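Local coordinates for putative aminopeptidase (PDB 5NTH), which probably works as a manganese-dependent M17 leucyl aminopeptidase that trims amino acids from the N-terminal end of peptides, and binds the inhibitor actinonin beside its metal ions, at residues K29-F34 against M175-S180; V139-P144 against L181-S186; A326-A331 against I352-C357; D407-V412 against S501-G506; A475-I480 against G493-Q498. One frame throughout, in Å; residues are numbered along the deposited sequence.

Contact 1 (K29-F34 against M175-S180); sequences KSNVTF and MKQAMS
Asn31 meets Met179 and Ser180 through two weak hydrogen bonds. Asn31 ND2 donates to Met179 O at 3.4 Å, with an N-H...O angle of 144°, and Ser180 OG donates to Asn31 O, also at 3.4 Å. One bond uses the side chain of Asn31 and the other its backbone carbonyl, so two weak bonds touch the residue at two points. The first torsion of Asn31 (chi1 67°) puts its CG 4.1 Å from Met179 O, with ND2 beyond it as donor, and OD1 is bonded to Gln214 NE2.

Amide packing comes next. The Gln177 side chain crosses that of Asn31 at a slant, the two carboxamide planes only 10° apart. The Gln177 amide is probably reversed in the model; Lys29 O lies 3.2 Å from Gln177 OE1, and with the side chain turned back this may be a hydrogen bond.

Within 29-34, Ser30 OG accepts from Val32 N at 2.9 Å, which makes an ST turn just before the strand begins.

The contact thus joins the two loops that run into strands 32-34 and 181-185, neighbours at one edge of the N-terminal six-stranded sheet. Helix 203-221 packs on Ser30, Phe34 and Met175, and the backbones of Asn31 and Thr33 pair onward with Leu181.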
# COMPACT_ATOMS: atom_id res chain seq x y z
N LYS A 29 33.76 32.00 -1.97
CA LYS A 29 33.59 32.96 -0.89
C LYS A 29 32.14 33.25 -0.66
O LYS A 29 31.35 33.34 -1.60
CB LYS A 29 34.31 34.26 -1.21
CG LYS A 29 35.82 34.07 -1.25
CD LYS A 29 36.60 35.37 -1.44
CE LYS A 29 38.11 35.12 -1.54
NZ LYS A 29 38.52 34.25 -2.70
N SER A 30 31.77 33.47 0.59
CA SER A 30 30.41 33.87 0.87
C SER A 30 30.15 35.21 0.18
O SER A 30 31.05 35.83 -0.39
CB SER A 30 30.10 33.94 2.37
OG SER A 30 30.04 35.26 2.88
N ASN A 31 28.90 35.65 0.24
CA ASN A 31 28.56 36.95 -0.26
C ASN A 31 27.99 37.77 0.85
O ASN A 31 27.06 38.55 0.65
CB ASN A 31 27.56 36.84 -1.43
CG ASN A 31 26.18 36.32 -1.01
OD1 ASN A 31 25.97 35.75 0.10
ND2 ASN A 31 25.22 36.51 -1.92
N VAL A 32 28.55 37.54 2.03
CA VAL A 32 28.19 38.27 3.22
C VAL A 32 29.39 39.09 3.69
O VAL A 32 30.54 38.63 3.71
CB VAL A 32 27.72 37.32 4.32
CG1 VAL A 32 27.30 38.10 5.55
CG2 VAL A 32 26.56 36.51 3.80
N THR A 33 29.09 40.33 4.06
CA THR A 33 30.06 41.21 4.64
C THR A 33 29.49 41.76 5.93
O THR A 33 28.28 41.72 6.17
CB THR A 33 30.43 42.37 3.67
OG1 THR A 33 29.27 43.19 3.38
CG2 THR A 33 31.03 41.81 2.40
N PHE A 34 30.38 42.30 6.74
CA PHE A 34 29.94 42.97 7.94
C PHE A 34 30.50 44.38 7.93
O PHE A 34 31.60 44.62 7.43
CB PHE A 34 30.40 42.19 9.17
CG PHE A 34 29.90 40.76 9.21
CD1 PHE A 34 30.52 39.78 8.44
CD2 PHE A 34 28.82 40.40 10.02
CE1 PHE A 34 30.07 38.48 8.48
CE2 PHE A 34 28.35 39.11 10.04
CZ PHE A 34 28.97 38.14 9.27
N MET A 175 26.90 28.47 -10.84
CA MET A 175 27.28 29.33 -9.74
C MET A 175 26.71 30.71 -9.94
O MET A 175 27.10 31.38 -10.87
CB MET A 175 28.79 29.45 -9.70
CG MET A 175 29.31 30.46 -8.70
SD MET A 175 28.99 29.88 -7.03
CE MET A 175 30.26 30.81 -6.14
N LYS A 176 25.85 31.14 -9.03
CA LYS A 176 25.27 32.46 -9.06
C LYS A 176 25.43 33.14 -7.71
O LYS A 176 25.05 32.59 -6.70
CB LYS A 176 23.81 32.36 -9.41
CG LYS A 176 23.12 33.67 -9.71
CD LYS A 176 21.66 33.37 -10.03
CE LYS A 176 20.71 34.49 -9.65
NZ LYS A 176 20.37 35.32 -10.84
N GLN A 177 26.00 34.33 -7.72
CA GLN A 177 26.21 35.18 -6.54
C GLN A 177 26.05 36.62 -7.02
O GLN A 177 27.01 37.38 -7.16
CB GLN A 177 27.58 34.93 -5.91
CG GLN A 177 27.59 33.65 -5.08
CD GLN A 177 28.69 33.65 -4.03
OE1 GLN A 177 29.84 33.99 -4.31
NE2 GLN A 177 28.34 33.24 -2.80
N ALA A 178 24.79 36.93 -7.31
CA ALA A 178 24.41 38.09 -8.09
C ALA A 178 24.30 39.27 -7.18
O ALA A 178 24.58 40.40 -7.59
CB ALA A 178 23.06 37.84 -8.76
N MET A 179 23.89 39.02 -5.96
CA MET A 179 23.61 40.05 -5.01
C MET A 179 24.59 39.92 -3.85
O MET A 179 25.56 39.20 -3.92
CB MET A 179 22.17 39.89 -4.54
CG MET A 179 21.96 38.67 -3.67
SD MET A 179 20.58 38.89 -2.58
CE MET A 179 21.25 39.84 -1.24
N SER A 180 24.31 40.62 -2.76
CA SER A 180 25.24 40.68 -1.67
C SER A 180 24.59 41.18 -0.41
O SER A 180 23.80 42.11 -0.46
CB SER A 180 26.35 41.64 -2.03
OG SER A 180 27.40 41.38 -1.15

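Contact 2 (V139-P144 against L181-S186); sequences VYVCAP and LNVVMS
Val139, Tyr140 and Val141 pair with Val183, Val184 and Met185 as parallel strands inside the six-stranded sheet of the N-terminal domain, which belongs to the macro-domain clan. Strands 137-142 and 181-185 are the two ends of a beta-alpha-beta crossover whose helix is 148-156. The short axes approach to 4.8 Å and run 26° apart, a twisted parallel pair.

Four backbone hydrogen bonds support this reading. Val139 N donates to Asn182 O (2.8 Å) and Val184 N returns to Val139 O; further on, Val141 N donates to Val184 O (3.0 Å) and Ser186 N to Val141 O (2.9 Å). Every second residue of 139-141 therefore bonds to two residues of the partner, as a parallel ladder requires, and CA-H...O contacts fill in between.

On the face bearing Val139, Val141, Val183 and Met185, the valines Val141 and Val183 touch through CG2 and CG1 (4.2 Å), with helix 148-156 over Val183 and Met185. The other face holds Tyr140 and Val184, whose side chains run alongside one another in the same direction. Val184 CB stands 3.9 Å from the centroid of the Tyr140 ring, 8° off its normal, a CH-pi contact, while Val184 CG1 is 3.5 Å from Tyr140 CE2.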
# COMPACT_ATOMS: atom_id res chain seq x y z
N VAL A 139 21.49 44.47 6.15
CA VAL A 139 20.78 43.71 7.16
C VAL A 139 21.12 44.28 8.52
O VAL A 139 22.26 44.12 9.01
CB VAL A 139 21.14 42.23 7.10
CG1 VAL A 139 20.38 41.46 8.17
CG2 VAL A 139 20.83 41.68 5.74
N TYR A 140 20.14 44.95 9.12
CA TYR A 140 20.35 45.62 10.37
C TYR A 140 19.75 44.72 11.39
O TYR A 140 18.54 44.54 11.41
CB TYR A 140 19.70 47.01 10.40
CG TYR A 140 20.60 48.13 9.89
CD1 TYR A 140 20.79 48.31 8.51
CD2 TYR A 140 21.27 49.00 10.77
CE1 TYR A 140 21.60 49.35 8.02
CE2 TYR A 140 22.09 50.03 10.29
CZ TYR A 140 22.25 50.21 8.91
OH TYR A 140 23.05 51.20 8.38
N VAL A 141 20.60 44.16 12.24
CA VAL A 141 20.19 43.24 13.28
C VAL A 141 20.38 43.78 14.68
O VAL A 141 21.47 44.13 15.07
CB VAL A 141 20.99 41.95 13.23
CG1 VAL A 141 20.33 40.89 14.12
CG2 VAL A 141 21.11 41.46 11.80
N CYS A 142 19.29 43.80 15.43
CA CYS A 142 19.30 44.17 16.84
C CYS A 142 19.42 42.94 17.74
O CYS A 142 18.42 42.39 18.24
CB CYS A 142 18.05 44.96 17.16
SG CYS A 142 18.09 46.50 16.23
N ALA A 143 20.67 42.52 17.94
CA ALA A 143 20.98 41.36 18.75
C ALA A 143 22.16 41.66 19.65
O ALA A 143 23.16 42.23 19.20
CB ALA A 143 21.30 40.16 17.87
N PRO A 144 22.06 41.20 20.92
CA PRO A 144 23.06 41.49 21.93
C PRO A 144 24.38 40.76 21.68
O PRO A 144 24.45 39.78 20.94
CB PRO A 144 22.41 41.03 23.23
CG PRO A 144 21.46 39.96 22.82
CD PRO A 144 21.17 40.10 21.35
N LEU A 181 24.95 40.58 0.73
CA LEU A 181 24.36 40.97 2.02
C LEU A 181 25.39 41.63 2.90
O LEU A 181 26.47 41.11 3.04
CB LEU A 181 23.79 39.78 2.77
CG LEU A 181 22.63 39.06 2.10
CD1 LEU A 181 23.18 38.04 1.12
CD2 LEU A 181 21.77 38.36 3.14
N ASN A 182 25.03 42.79 3.45
CA ASN A 182 25.92 43.58 4.30
C ASN A 182 25.33 43.63 5.73
O ASN A 182 24.30 44.28 5.97
CB ASN A 182 26.06 44.97 3.70
CG ASN A 182 26.95 45.89 4.53
OD1 ASN A 182 26.49 46.90 5.08
ND2 ASN A 182 28.25 45.53 4.64
N VAL A 183 25.96 42.92 6.66
CA VAL A 183 25.40 42.81 8.00
C VAL A 183 25.92 43.93 8.88
O VAL A 183 27.14 44.18 8.97
CB VAL A 183 25.69 41.45 8.69
CG1 VAL A 183 24.85 41.30 9.95
CG2 VAL A 183 25.35 40.28 7.77
N VAL A 184 24.96 44.56 9.54
CA VAL A 184 25.22 45.64 10.48
C VAL A 184 24.57 45.24 11.79
O VAL A 184 23.37 45.40 11.97
CB VAL A 184 24.61 46.97 9.99
CG1 VAL A 184 24.93 48.10 10.96
CG2 VAL A 184 25.13 47.33 8.61
N MET A 185 25.36 44.72 12.70
CA MET A 185 24.80 44.39 14.00
C MET A 185 24.84 45.60 14.95
O MET A 185 25.78 46.41 14.92
CB MET A 185 25.58 43.24 14.60
CG MET A 185 25.38 41.94 13.84
SD MET A 185 26.42 40.63 14.52
CE MET A 185 28.00 41.12 13.79
N SER A 186 23.85 45.68 15.84
CA SER A 186 23.86 46.73 16.87
C SER A 186 25.08 46.58 17.85
O SER A 186 25.73 47.57 18.17
CB SER A 186 22.50 46.85 17.60
OG SER A 186 22.11 45.62 18.18

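Contact 3 (A326-A331 against I352-C357); sequences AGVFCA and ISVTLC
The end of Leu356 comes toward Phe329 on the helix, in a contact whose four touching residues are all buried. From CB the chain passes to CG, which is anti to the carbonyl carbon (chi1 -53°), and the contact is made by the two methyls beyond it. The Leu356 and Phe329 side chains cross at a slant. Leu356 CD1 meets Phe329 CD1 at 4.0 Å, approaching the ring obliquely. Leu356 CD2, the other branch, packs on Phe329 CB, again at 4.0 Å, and is 4.5 Å from Val328 CG2, a marginal touch. One leucine tip therefore straddles two consecutive helix residues, while the phenylalanine presents both its CB and one ring carbon.

Helix 323-341 follows strand 291-300 and precedes strand 349-361 in sequence, two parallel neighbours in the large central sheet, and packs on that sheet as the helical part of a beta-alpha-beta crossover in the catalytic domain. Locally the helix axis passes 8.4 Å from that of the strand, at 148° to it, so the two run roughly antiparallel.

Val354, two residues before Leu356, points toward the helix. Val354 CG2, anti to the backbone N, is 3.6 Å from Val328 CG2 and 3.8 Å from Val328 O, so the methyl also rests on the helix backbone. The Val328 side chain is about 9 Å from that of Lys298, a manganese ligand, while Thr355 and Cys357 on the strand's other face meet helix 391-404.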
# COMPACT_ATOMS: atom_id res chain seq x y z
N ALA A 326 29.38 17.17 4.61
CA ALA A 326 29.74 18.53 4.27
C ALA A 326 29.76 19.46 5.49
O ALA A 326 30.65 20.30 5.57
CB ALA A 326 28.83 19.10 3.18
N GLY A 327 28.80 19.31 6.40
CA GLY A 327 28.81 20.02 7.68
C GLY A 327 30.17 19.95 8.37
O GLY A 327 30.81 20.99 8.58
N VAL A 328 30.64 18.73 8.67
CA VAL A 328 31.96 18.56 9.30
C VAL A 328 33.14 18.93 8.39
O VAL A 328 34.14 19.39 8.89
CB VAL A 328 32.20 17.13 9.87
CG1 VAL A 328 31.12 16.73 10.85
CG2 VAL A 328 32.34 16.11 8.75
N PHE A 329 33.06 18.70 7.09
CA PHE A 329 34.14 19.10 6.18
C PHE A 329 34.33 20.61 6.22
O PHE A 329 35.44 21.09 6.38
CB PHE A 329 33.82 18.71 4.76
CG PHE A 329 34.83 19.20 3.73
CD1 PHE A 329 36.15 18.82 3.79
CD2 PHE A 329 34.41 19.97 2.64
CE1 PHE A 329 37.04 19.22 2.79
CE2 PHE A 329 35.30 20.40 1.64
CZ PHE A 329 36.62 20.01 1.73
N CYS A 330 33.24 21.35 6.05
CA CYS A 330 33.31 22.80 6.02
C CYS A 330 33.56 23.39 7.42
O CYS A 330 34.16 24.45 7.51
CB CYS A 330 32.03 23.41 5.44
SG CYS A 330 31.69 22.99 3.74
N ALA A 331 33.11 22.74 8.49
CA ALA A 331 33.55 23.10 9.84
C ALA A 331 35.05 22.96 10.00
O ALA A 331 35.72 23.88 10.49
CB ALA A 331 32.84 22.29 10.89
N ILE A 352 43.21 18.16 14.90
CA ILE A 352 41.87 18.00 14.35
C ILE A 352 41.90 17.21 13.07
O ILE A 352 42.79 17.37 12.23
CB ILE A 352 41.12 19.33 14.18
CG1 ILE A 352 39.65 19.07 13.84
CG2 ILE A 352 41.79 20.21 13.15
CD1 ILE A 352 38.74 20.26 14.13
N SER A 353 40.91 16.34 12.93
CA SER A 353 40.85 15.34 11.87
C SER A 353 39.45 15.39 11.32
O SER A 353 38.49 15.58 12.07
CB SER A 353 41.14 14.01 12.53
OG SER A 353 40.74 12.91 11.78
N VAL A 354 39.29 15.29 10.02
CA VAL A 354 37.93 15.12 9.47
C VAL A 354 37.95 13.98 8.48
O VAL A 354 38.80 13.97 7.61
CB VAL A 354 37.30 16.40 8.85
CG1 VAL A 354 38.18 17.02 7.76
CG2 VAL A 354 35.90 16.09 8.33
N THR A 355 37.03 13.04 8.65
CA THR A 355 36.95 11.86 7.81
C THR A 355 35.64 11.86 7.01
O THR A 355 34.54 11.85 7.55
CB THR A 355 37.11 10.57 8.64
OG1 THR A 355 38.43 10.54 9.20
CG2 THR A 355 36.93 9.33 7.77
N LEU A 356 35.77 11.86 5.70
CA LEU A 356 34.62 11.81 4.82
C LEU A 356 34.38 10.40 4.35
O LEU A 356 35.23 9.81 3.69
CB LEU A 356 34.85 12.70 3.62
CG LEU A 356 35.22 14.10 4.07
CD1 LEU A 356 35.57 14.94 2.86
CD2 LEU A 356 34.07 14.71 4.86
N CYS A 357 33.20 9.88 4.69
CA CYS A 357 32.85 8.53 4.26
C CYS A 357 32.10 8.58 2.95
O CYS A 357 30.88 8.65 2.97
CB CYS A 357 32.01 7.86 5.31
SG CYS A 357 32.77 7.87 6.93

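Contact 4 (D407-V412 against S501-G506); sequences DFVPDV and SERFRG
Phe408 and Val409 meet the extended side chain of Arg503. Phe408 O is 3.9 Å from Arg503 NH2, too far to count as the guanidinium's main partner: NH2 is hydrogen-bonded to Gln406 O and NE to Thr403 O. These two carbonyls hold the flat group in place as Val409 packs on it.

Val409 comes next, its CG2 lying over one face of the guanidinium, 3.6 Å from Arg503 NE and 3.7 Å from Arg503 CD. The contact is offset toward the rim of the group, an apolar methyl against a flat cation. The other branch, Val409 CG1, sits 4.2 Å from Phe504 CA.

Pro410 turns its carbonyl to the Phe504 ring. Pro410 O is at the ring edge, 3.2 Å from Phe504 CD1, where the partly positive ring hydrogens probably attract it; Pro410 CB lies 4.3 Å from Phe504 CE1. Phe504 CG is anti to the backbone N (chi1 166°), which sets the base of the ring on that side. Asp411 and Val412 carry on round the same edge, Val412 N being 4.0 Å from Phe504 CE1. Asp411 OD2 is hydrogen-bonded to Asn292 N.

Residues 501-504 form a type I turn, with an ST turn at Ser501. The two loops lead into strands 412-417 and 508-512, parallel neighbours in the central sheet; strand 291-300 flanks Pro410 and Val412, and helix 391-404 touches Ser501 and Phe504.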
# COMPACT_ATOMS: atom_id res chain seq x y z
N ASP A 407 47.70 8.41 13.42
CA ASP A 407 48.88 8.46 14.31
C ASP A 407 48.70 9.25 15.63
O ASP A 407 49.68 9.46 16.33
CB ASP A 407 50.18 8.82 13.54
CG ASP A 407 50.27 10.31 13.06
OD1 ASP A 407 49.60 11.26 13.58
OD2 ASP A 407 51.09 10.52 12.11
N PHE A 408 47.48 9.66 15.96
CA PHE A 408 47.10 10.15 17.31
C PHE A 408 45.75 9.54 17.69
O PHE A 408 44.96 9.18 16.82
CB PHE A 408 46.98 11.67 17.29
CG PHE A 408 45.73 12.18 16.57
CD1 PHE A 408 45.73 12.40 15.20
CD2 PHE A 408 44.55 12.44 17.28
CE1 PHE A 408 44.58 12.88 14.55
CE2 PHE A 408 43.41 12.89 16.62
CZ PHE A 408 43.43 13.12 15.26
N VAL A 409 45.44 9.44 18.97
CA VAL A 409 44.17 8.87 19.41
C VAL A 409 43.25 10.01 19.74
O VAL A 409 43.60 10.78 20.60
CB VAL A 409 44.34 8.05 20.71
CG1 VAL A 409 42.98 7.56 21.22
CG2 VAL A 409 45.28 6.88 20.49
N PRO A 410 42.07 10.10 19.12
CA PRO A 410 41.20 11.21 19.52
C PRO A 410 40.72 11.16 20.99
O PRO A 410 40.61 10.08 21.59
CB PRO A 410 39.98 11.07 18.59
CG PRO A 410 40.42 10.18 17.50
CD PRO A 410 41.43 9.26 18.10
N ASP A 411 40.47 12.33 21.55
CA ASP A 411 39.81 12.44 22.84
C ASP A 411 38.33 12.73 22.74
O ASP A 411 37.63 12.73 23.74
CB ASP A 411 40.47 13.52 23.69
CG ASP A 411 41.97 13.32 23.80
OD1 ASP A 411 42.42 12.21 24.23
OD2 ASP A 411 42.68 14.30 23.44
N VAL A 412 37.86 13.00 21.53
CA VAL A 412 36.42 13.11 21.30
C VAL A 412 36.12 12.84 19.84
O VAL A 412 36.86 13.26 18.96
CB VAL A 412 35.88 14.47 21.82
CG1 VAL A 412 36.80 15.58 21.38
CG2 VAL A 412 34.45 14.76 21.39
N SER A 501 37.30 1.81 17.65
CA SER A 501 38.45 1.15 18.20
C SER A 501 38.46 1.18 19.73
O SER A 501 38.10 2.16 20.36
CB SER A 501 39.72 1.80 17.68
OG SER A 501 40.80 1.44 18.52
N GLU A 502 38.88 0.06 20.31
CA GLU A 502 38.91 -0.11 21.76
C GLU A 502 39.94 0.80 22.41
O GLU A 502 39.82 1.09 23.57
CB GLU A 502 39.12 -1.58 22.14
CG GLU A 502 37.89 -2.44 21.83
CD GLU A 502 37.93 -3.87 22.42
OE1 GLU A 502 38.46 -4.05 23.57
OE2 GLU A 502 37.40 -4.81 21.74
N ARG A 503 40.91 1.30 21.66
CA ARG A 503 41.88 2.26 22.19
C ARG A 503 41.29 3.65 22.46
O ARG A 503 41.88 4.44 23.19
CB ARG A 503 43.11 2.37 21.26
CG ARG A 503 43.02 3.36 20.13
CD ARG A 503 44.34 3.42 19.40
NE ARG A 503 44.30 4.28 18.22
CZ ARG A 503 45.33 4.51 17.39
NH1 ARG A 503 46.52 3.97 17.62
NH2 ARG A 503 45.18 5.29 16.32
N PHE A 504 40.15 3.96 21.86
CA PHE A 504 39.52 5.25 22.04
C PHE A 504 38.64 5.19 23.27
O PHE A 504 37.79 4.33 23.35
CB PHE A 504 38.69 5.60 20.81
CG PHE A 504 37.75 6.72 21.02
CD1 PHE A 504 38.22 8.02 21.08
CD2 PHE A 504 36.39 6.49 21.17
CE1 PHE A 504 37.36 9.08 21.30
CE2 PHE A 504 35.52 7.53 21.37
CZ PHE A 504 36.00 8.84 21.43
N ARG A 505 38.81 6.13 24.18
CA ARG A 505 38.21 6.06 25.52
C ARG A 505 37.30 7.27 25.90
O ARG A 505 36.54 7.18 26.87
CB ARG A 505 39.34 5.84 26.55
N GLY A 506 37.33 8.37 25.15
CA GLY A 506 36.47 9.54 25.43
C GLY A 506 35.12 9.55 24.70
O GLY A 506 34.78 8.61 24.00

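Contact 5 (A475-I480 against G493-Q498); sequences ADMRNI and GYFVEQ
Met477 and Phe495 form a Met-aromatic contact with an oblique approach: Met477 SD is 4.5 Å from the Phe495 ring centroid and 36° off its normal. The methionine chain is bent at its last torsion (chi3 -41°), which swings CE onto the helix. Met477 CE then touches Phe495 CD2 at 3.7 Å and Gln498 CG at 3.9 Å, and reaches Tyr494 CE2 at 4.3 Å. A single methyl is thus received by three residues, Tyr494, Phe495 and Gln498.

The phenylalanine, with CG anti to the backbone N, also meets the backbone of the strand. Arg478 O lies in the ring plane at the edge, 3.4 Å from Phe495 CE2, and Asn479 CB is 3.9 Å from Phe495 CE2 as well.

The contact joins helix 488-497 to strand 477-478, part of a small three-stranded sheet with 373-375 and 381-383; Val382 of that sheet also packs on Phe495 and Met477. The Asn479 amide is fixed elsewhere, ND2 to Asn386 O and OD1 to Met385 N, and its side chain is about 7 Å from that of the manganese ligand Glu390. Asp476 OD1 bonds to Ala167 N of a neighbouring subunit.

The methionine packing is probably dispersive and tolerant of angle, whereas Arg478 O in the ring plane probably gains from the partly positive ring hydrogens; Asn479, by contrast, is oriented by hydrogen bonds near the metal site, its side chain about 9 Å from a manganese ion.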
# COMPACT_ATOMS: atom_id res chain seq x y z
N ALA A 475 25.94 -13.51 12.58
CA ALA A 475 26.92 -12.43 12.56
C ALA A 475 26.84 -11.70 13.87
O ALA A 475 25.92 -11.91 14.67
CB ALA A 475 26.65 -11.49 11.42
N ASP A 476 27.80 -10.83 14.09
CA ASP A 476 27.85 -10.11 15.36
C ASP A 476 26.62 -9.23 15.56
O ASP A 476 26.10 -9.17 16.66
CB ASP A 476 29.16 -9.32 15.48
CG ASP A 476 30.36 -10.23 15.62
OD1 ASP A 476 30.29 -11.19 16.48
OD2 ASP A 476 31.34 -9.98 14.87
N MET A 477 26.15 -8.62 14.47
CA MET A 477 24.96 -7.79 14.51
C MET A 477 24.33 -7.65 13.13
O MET A 477 24.96 -7.90 12.10
CB MET A 477 25.37 -6.41 14.98
CG MET A 477 26.34 -5.71 14.03
SD MET A 477 27.23 -4.32 14.74
CE MET A 477 25.89 -3.59 15.67
N ARG A 478 23.09 -7.19 13.11
CA ARG A 478 22.45 -6.78 11.85
C ARG A 478 22.71 -5.33 11.65
O ARG A 478 23.42 -4.74 12.45
CB ARG A 478 20.96 -7.05 11.93
CG ARG A 478 20.76 -8.50 12.23
CD ARG A 478 19.39 -9.01 11.98
NE ARG A 478 19.54 -10.36 11.43
CZ ARG A 478 18.62 -11.31 11.47
NH1 ARG A 478 18.89 -12.49 10.93
NH2 ARG A 478 17.44 -11.09 12.04
N ASN A 479 22.17 -4.73 10.60
CA ASN A 479 22.28 -3.28 10.45
C ASN A 479 20.95 -2.52 10.56
O ASN A 479 20.91 -1.35 10.23
CB ASN A 479 22.97 -2.96 9.15
CG ASN A 479 22.03 -3.05 7.98
OD1 ASN A 479 21.05 -3.79 8.02
ND2 ASN A 479 22.30 -2.26 6.94
N ILE A 480 19.88 -3.17 10.99
CA ILE A 480 18.56 -2.51 11.22
C ILE A 480 17.97 -3.31 12.39
O ILE A 480 18.34 -4.44 12.60
CB ILE A 480 17.64 -2.54 9.97
N GLY A 493 22.84 5.46 15.88
CA GLY A 493 24.06 5.83 16.58
C GLY A 493 24.80 4.66 17.20
O GLY A 493 26.02 4.56 17.10
N TYR A 494 24.04 3.77 17.83
CA TYR A 494 24.58 2.55 18.47
C TYR A 494 25.31 1.65 17.49
O TYR A 494 26.35 1.09 17.80
CB TYR A 494 23.44 1.77 19.13
CG TYR A 494 23.84 0.39 19.61
CD1 TYR A 494 24.46 0.20 20.85
CD2 TYR A 494 23.59 -0.74 18.82
CE1 TYR A 494 24.84 -1.06 21.27
CE2 TYR A 494 23.95 -2.01 19.22
CZ TYR A 494 24.57 -2.17 20.45
OH TYR A 494 24.94 -3.43 20.84
N PHE A 495 24.78 1.53 16.29
CA PHE A 495 25.43 0.74 15.30
C PHE A 495 26.82 1.29 15.12
O PHE A 495 27.76 0.57 15.24
CB PHE A 495 24.71 0.75 13.96
CG PHE A 495 25.38 -0.10 12.94
CD1 PHE A 495 26.44 0.40 12.19
CD2 PHE A 495 25.02 -1.43 12.78
CE1 PHE A 495 27.10 -0.40 11.25
CE2 PHE A 495 25.67 -2.23 11.85
CZ PHE A 495 26.72 -1.71 11.09
N VAL A 496 26.93 2.60 14.87
CA VAL A 496 28.23 3.24 14.63
C VAL A 496 29.12 3.18 15.85
O VAL A 496 30.32 2.98 15.75
CB VAL A 496 28.09 4.73 14.25
CG1 VAL A 496 29.42 5.26 13.75
CG2 VAL A 496 27.04 4.94 13.17
N GLU A 497 28.55 3.36 17.01
CA GLU A 497 29.34 3.27 18.22
C GLU A 497 30.12 1.95 18.33
O GLU A 497 31.26 1.94 18.82
CB GLU A 497 28.46 3.42 19.43
CG GLU A 497 29.23 3.72 20.70
CD GLU A 497 28.32 3.87 21.88
OE1 GLU A 497 27.13 3.49 21.77
OE2 GLU A 497 28.78 4.36 22.95
N GLN A 498 29.56 0.85 17.85
CA GLN A 498 30.23 -0.43 18.06
C GLN A 498 31.52 -0.56 17.29
O GLN A 498 32.27 -1.47 17.57
CB GLN A 498 29.33 -1.59 17.67
CG GLN A 498 27.97 -1.64 18.34
CD GLN A 498 28.02 -1.27 19.81
OE1 GLN A 498 27.67 -0.14 20.18
NE2 GLN A 498 28.48 -2.18 20.64

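Overall arrangement
Contacts 1 and 2 lie in the N-terminal domain, their centres 16 Å apart, and share its sheet: strands 32-34 and 181-185 are neighbours, and Thr33 O to Val183 N is a probable hydrogen bond. Along the chain their segments alternate. Contacts 3, 4 and 5 follow in the catalytic domain. Contact 3 packs a helix on the central sheet and contact 4 joins the loops leading into two of its strands; their centres are 17 Å apart. Contact 5 is nested within the loop that contact 4 closes. Contacts 1 and 5, 43 Å apart between centres, lie on opposite sides of the chain's centre: contacts 1 and 2 build the N-terminal sheet away from the sites, while 3 and 5 lie in the metal-carrying domain.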